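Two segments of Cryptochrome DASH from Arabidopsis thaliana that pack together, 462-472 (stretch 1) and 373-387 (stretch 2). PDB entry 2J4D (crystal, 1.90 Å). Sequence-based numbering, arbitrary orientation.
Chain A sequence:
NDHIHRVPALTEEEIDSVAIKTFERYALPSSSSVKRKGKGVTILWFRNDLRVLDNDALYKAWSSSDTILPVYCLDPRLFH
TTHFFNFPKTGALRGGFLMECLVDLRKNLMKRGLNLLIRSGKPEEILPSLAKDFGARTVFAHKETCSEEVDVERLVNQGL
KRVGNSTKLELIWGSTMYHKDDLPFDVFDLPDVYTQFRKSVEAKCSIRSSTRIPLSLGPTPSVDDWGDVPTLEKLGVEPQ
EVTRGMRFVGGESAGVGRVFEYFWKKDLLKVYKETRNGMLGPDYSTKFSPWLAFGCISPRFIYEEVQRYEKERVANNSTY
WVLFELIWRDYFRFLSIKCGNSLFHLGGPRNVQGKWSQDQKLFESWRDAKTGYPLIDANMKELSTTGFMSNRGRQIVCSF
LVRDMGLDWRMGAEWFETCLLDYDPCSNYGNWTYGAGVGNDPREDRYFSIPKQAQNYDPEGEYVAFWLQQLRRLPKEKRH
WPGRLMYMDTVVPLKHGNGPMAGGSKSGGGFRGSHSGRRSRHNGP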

# COMPACT_ATOMS: atom_id res chain seq x y z
N GLU A 462 -6.45 25.74 8.56
CA GLU A 462 -6.40 25.66 7.11
C GLU A 462 -6.89 24.29 6.61
O GLU A 462 -7.62 24.20 5.63
CB GLU A 462 -4.97 25.89 6.64
CG GLU A 462 -4.85 26.56 5.29
CD GLU A 462 -5.31 28.01 5.34
OE1 GLU A 462 -4.77 28.77 6.16
OE2 GLU A 462 -6.21 28.38 4.55
N TYR A 463 -6.47 23.23 7.30
CA TYR A 463 -6.86 21.87 6.90
C TYR A 463 -8.35 21.60 7.09
O TYR A 463 -9.02 21.18 6.15
CB TYR A 463 -6.04 20.83 7.68
CG TYR A 463 -6.49 19.40 7.41
CD1 TYR A 463 -6.19 18.76 6.20
CD2 TYR A 463 -7.25 18.70 8.35
CE1 TYR A 463 -6.64 17.47 5.93
CE2 TYR A 463 -7.71 17.40 8.09
CZ TYR A 463 -7.40 16.80 6.88
OH TYR A 463 -7.86 15.53 6.62
N VAL A 464 -8.87 21.81 8.29
CA VAL A 464 -10.29 21.55 8.50
C VAL A 464 -11.17 22.44 7.63
O VAL A 464 -12.25 22.03 7.20
CB VAL A 464 -10.68 21.71 9.99
CG1 VAL A 464 -9.87 20.74 10.83
CG2 VAL A 464 -10.47 23.14 10.46
N ALA A 465 -10.70 23.65 7.34
CA ALA A 465 -11.45 24.60 6.51
C ALA A 465 -11.54 24.14 5.06
O ALA A 465 -12.54 24.36 4.38
CB ALA A 465 -10.81 25.99 6.58
N PHE A 466 -10.47 23.52 4.57
CA PHE A 466 -10.46 23.04 3.20
C PHE A 466 -11.49 21.93 3.03
O PHE A 466 -12.23 21.91 2.04
CB PHE A 466 -9.06 22.50 2.83
CG PHE A 466 -9.01 21.84 1.49
CD1 PHE A 466 -9.20 20.46 1.37
CD2 PHE A 466 -8.81 22.59 0.33
CE1 PHE A 466 -9.21 19.85 0.12
CE2 PHE A 466 -8.82 21.99 -0.93
CZ PHE A 466 -9.02 20.61 -1.04
N TRP A 467 -11.57 21.02 4.00
CA TRP A 467 -12.50 19.90 3.93
C TRP A 467 -13.91 20.19 4.41
O TRP A 467 -14.87 19.57 3.95
CB TRP A 467 -11.93 18.70 4.69
CG TRP A 467 -10.83 18.03 3.93
CD1 TRP A 467 -9.49 18.06 4.20
CD2 TRP A 467 -10.97 17.31 2.70
NE1 TRP A 467 -8.78 17.43 3.21
CE2 TRP A 467 -9.67 16.96 2.27
CE3 TRP A 467 -12.06 16.95 1.90
CZ2 TRP A 467 -9.43 16.25 1.09
CZ3 TRP A 467 -11.83 16.24 0.72
CH2 TRP A 467 -10.52 15.90 0.33
N LEU A 468 -14.03 21.13 5.34
CA LEU A 468 -15.33 21.49 5.89
C LEU A 468 -15.54 22.97 5.56
O LEU A 468 -15.42 23.83 6.42
CB LEU A 468 -15.33 21.25 7.41
CG LEU A 468 -14.86 19.84 7.81
CD1 LEU A 468 -14.72 19.73 9.32
CD2 LEU A 468 -15.83 18.81 7.29
N GLN A 469 -15.85 23.23 4.29
CA GLN A 469 -16.03 24.59 3.79
C GLN A 469 -16.88 25.54 4.63
O GLN A 469 -16.70 26.75 4.54
CB GLN A 469 -16.58 24.55 2.35
CG GLN A 469 -17.60 23.46 2.08
CD GLN A 469 -16.94 22.09 1.95
OE1 GLN A 469 -17.30 21.14 2.65
NE2 GLN A 469 -15.98 21.99 1.05
N GLN A 470 -17.79 25.01 5.45
CA GLN A 470 -18.62 25.88 6.27
C GLN A 470 -17.81 26.55 7.39
O GLN A 470 -18.35 27.33 8.18
CB GLN A 470 -19.80 25.12 6.89
CG GLN A 470 -19.44 24.09 7.94
CD GLN A 470 -19.31 22.70 7.36
OE1 GLN A 470 -18.61 22.48 6.37
NE2 GLN A 470 -19.99 21.73 7.98
N LEU A 471 -16.52 26.23 7.47
CA LEU A 471 -15.65 26.82 8.50
C LEU A 471 -14.70 27.85 7.91
O LEU A 471 -14.03 28.58 8.64
CB LEU A 471 -14.81 25.73 9.19
CG LEU A 471 -15.51 24.50 9.78
CD1 LEU A 471 -14.46 23.58 10.39
CD2 LEU A 471 -16.52 24.93 10.84
N ARG A 472 -14.63 27.91 6.58
CA ARG A 472 -13.74 28.83 5.88
C ARG A 472 -13.86 30.30 6.26
O ARG A 472 -12.86 31.02 6.28
CB ARG A 472 -13.92 28.69 4.37
CG ARG A 472 -13.25 27.46 3.80
CD ARG A 472 -13.59 27.22 2.35
NE ARG A 472 -13.12 25.90 1.94
CZ ARG A 472 -13.07 25.47 0.68
NH1 ARG A 472 -13.47 26.25 -0.31
NH2 ARG A 472 -12.61 24.25 0.43
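Stretch 2 (373-387) YPLIDANMKELSTTG

Stretch 2 is helical from Pro 374 to Thr 386, with Tyr 373 at the N-cap position and Gly 387, at positive phi, leaving the helix. It crosses the short helix 462-467 at 53°, the two helices running in broadly the same sense, and the axes approach to 8.7 Å. Beyond Leu 468, stretch 1 turns into a 3-10 segment, 469-471. The closest CA atoms are those of Val 464 and Ala 378, 5.3 Å apart; the small methyl of Ala 378 permits this, its CB packing 3.8 Å from Val 464 CA and 3.8 Å from Trp 467 CB.

Trp 467, broad and flat, fits as a knob among Ala 378, Lys 381, Glu 382 and Thr 385. Its six-membered ring lies face-on to Glu 382, with the CA of Glu 382 3.8 Å from the ring centroid in a CH-pi contact. Tyr 463 combines two roles: its CE2 packs 3.5 Å from Ala 378 CB, and its OH donates a short hydrogen bond to Glu 382 OE1 (2.6 Å), giving the buried carboxylate a polar partner. At the N-terminal end of stretch 2, compact Pro 374 offers its CB to Val 464 CB (3.9 Å), Leu 468 CD1 (4.0 Å) and Leu 471 CD1 (3.9 Å). The long aliphatic chain of Lys 381 brings its CE within 3.4 Å of Leu 468 CD2.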

# COMPACT_ATOMS: atom_id res chain seq x y z
N TYR A 373 -16.25 17.21 15.75
CA TYR A 373 -14.90 17.71 15.96
C TYR A 373 -14.27 17.86 14.59
O TYR A 373 -13.99 16.86 13.92
CB TYR A 373 -14.11 16.72 16.82
CG TYR A 373 -14.67 16.61 18.21
CD1 TYR A 373 -14.37 17.56 19.17
CD2 TYR A 373 -15.51 15.56 18.56
CE1 TYR A 373 -14.89 17.47 20.46
CE2 TYR A 373 -16.04 15.46 19.84
CZ TYR A 373 -15.73 16.42 20.78
OH TYR A 373 -16.23 16.33 22.06
N PRO A 374 -14.07 19.10 14.14
CA PRO A 374 -13.48 19.37 12.83
C PRO A 374 -12.23 18.57 12.48
O PRO A 374 -12.15 18.00 11.38
CB PRO A 374 -13.22 20.88 12.88
CG PRO A 374 -14.38 21.37 13.72
CD PRO A 374 -14.37 20.36 14.85
N LEU A 375 -11.27 18.50 13.39
CA LEU A 375 -10.05 17.76 13.11
C LEU A 375 -10.36 16.32 12.70
O LEU A 375 -9.80 15.80 11.73
CB LEU A 375 -9.12 17.77 14.33
CG LEU A 375 -7.74 17.15 14.08
CD1 LEU A 375 -7.09 17.79 12.86
CD2 LEU A 375 -6.87 17.34 15.32
N ILE A 376 -11.26 15.68 13.45
CA ILE A 376 -11.65 14.30 13.15
C ILE A 376 -12.42 14.22 11.84
O ILE A 376 -12.04 13.48 10.93
CB ILE A 376 -12.55 13.70 14.26
CG1 ILE A 376 -11.85 13.78 15.62
CG2 ILE A 376 -12.92 12.25 13.91
CD1 ILE A 376 -10.47 13.12 15.67
N ASP A 377 -13.50 14.99 11.75
CA ASP A 377 -14.36 14.98 10.57
C ASP A 377 -13.67 15.28 9.25
O ASP A 377 -13.94 14.62 8.25
CB ASP A 377 -15.55 15.94 10.76
CG ASP A 377 -16.43 15.55 11.93
OD1 ASP A 377 -16.46 14.35 12.28
OD2 ASP A 377 -17.11 16.44 12.51
N ALA A 378 -12.78 16.26 9.25
CA ALA A 378 -12.05 16.62 8.04
C ALA A 378 -11.23 15.42 7.56
O ALA A 378 -11.19 15.11 6.38
CB ALA A 378 -11.14 17.82 8.31
N ASN A 379 -10.57 14.75 8.50
CA ASN A 379 -9.76 13.59 8.14
C ASN A 379 -10.62 12.45 7.60
O ASN A 379 -10.28 11.84 6.58
CB ASN A 379 -8.94 13.13 9.34
CG ASN A 379 -7.58 13.82 9.42
OD1 ASN A 379 -6.68 13.53 8.63
ND2 ASN A 379 -7.44 14.75 10.37
N MET A 380 -11.75 12.17 8.25
CA MET A 380 -12.61 11.09 7.79
C MET A 380 -13.23 11.42 6.44
O MET A 380 -13.48 10.52 5.62
CB MET A 380 -13.70 10.80 8.83
CG MET A 380 -13.15 10.36 10.19
SD MET A 380 -11.93 9.02 10.07
CE MET A 380 -12.99 7.68 9.44
N LYS A 381 -13.48 12.70 6.19
CA LYS A 381 -14.05 13.09 4.91
C LYS A 381 -12.95 12.97 3.84
O LYS A 381 -13.22 12.54 2.72
CB LYS A 381 -14.57 14.54 4.97
CG LYS A 381 -15.44 14.93 3.78
CD LYS A 381 -16.05 16.32 3.95
CE LYS A 381 -17.00 16.39 5.15
NZ LYS A 381 -18.22 15.53 5.04
N GLU A 382 -11.72 13.33 4.19
CA GLU A 382 -10.62 13.21 3.24
C GLU A 382 -10.52 11.75 2.80
O GLU A 382 -10.39 11.44 1.61
CB GLU A 382 -9.28 13.64 3.87
CG GLU A 382 -8.11 13.54 2.88
CD GLU A 382 -6.77 13.92 3.46
OE1 GLU A 382 -6.73 14.51 4.56
OE2 GLU A 382 -5.74 13.64 2.81
N LEU A 383 -10.59 10.85 3.77
CA LEU A 383 -10.50 9.42 3.52
C LEU A 383 -11.59 8.88 2.58
O LEU A 383 -11.28 8.21 1.60
CB LEU A 383 -10.57 8.67 4.84
CG LEU A 383 -10.61 7.14 4.73
CD1 LEU A 383 -9.30 6.63 4.09
CD2 LEU A 383 -10.79 6.55 6.11
N SER A 384 -12.86 9.15 2.89
CA SER A 384 -13.93 8.64 2.04
C SER A 384 -13.99 9.30 0.66
O SER A 384 -14.51 8.73 -0.29
CB SER A 384 -15.29 8.76 2.75
OG SER A 384 -15.55 10.10 3.09
N THR A 385 -13.43 10.50 0.54
CA THR A 385 -13.42 11.23 -0.72
C THR A 385 -12.23 10.90 -1.62
O THR A 385 -12.37 10.87 -2.84
CB THR A 385 -13.38 12.76 -0.46
OG1 THR A 385 -14.46 13.14 0.40
CG2 THR A 385 -13.47 13.54 -1.78
N THR A 386 -11.07 10.66 -1.02
CA THR A 386 -9.85 10.41 -1.80
C THR A 386 -9.20 9.04 -1.60
O THR A 386 -8.40 8.62 -2.42
CB THR A 386 -8.78 11.45 -1.46
OG1 THR A 386 -8.39 11.28 -0.10
CG2 THR A 386 -9.32 12.89 -1.64
N GLY A 387 -9.52 8.35 -0.51
CA GLY A 387 -8.90 7.06 -0.26
C GLY A 387 -7.53 7.21 0.38
O GLY A 387 -6.73 6.26 0.43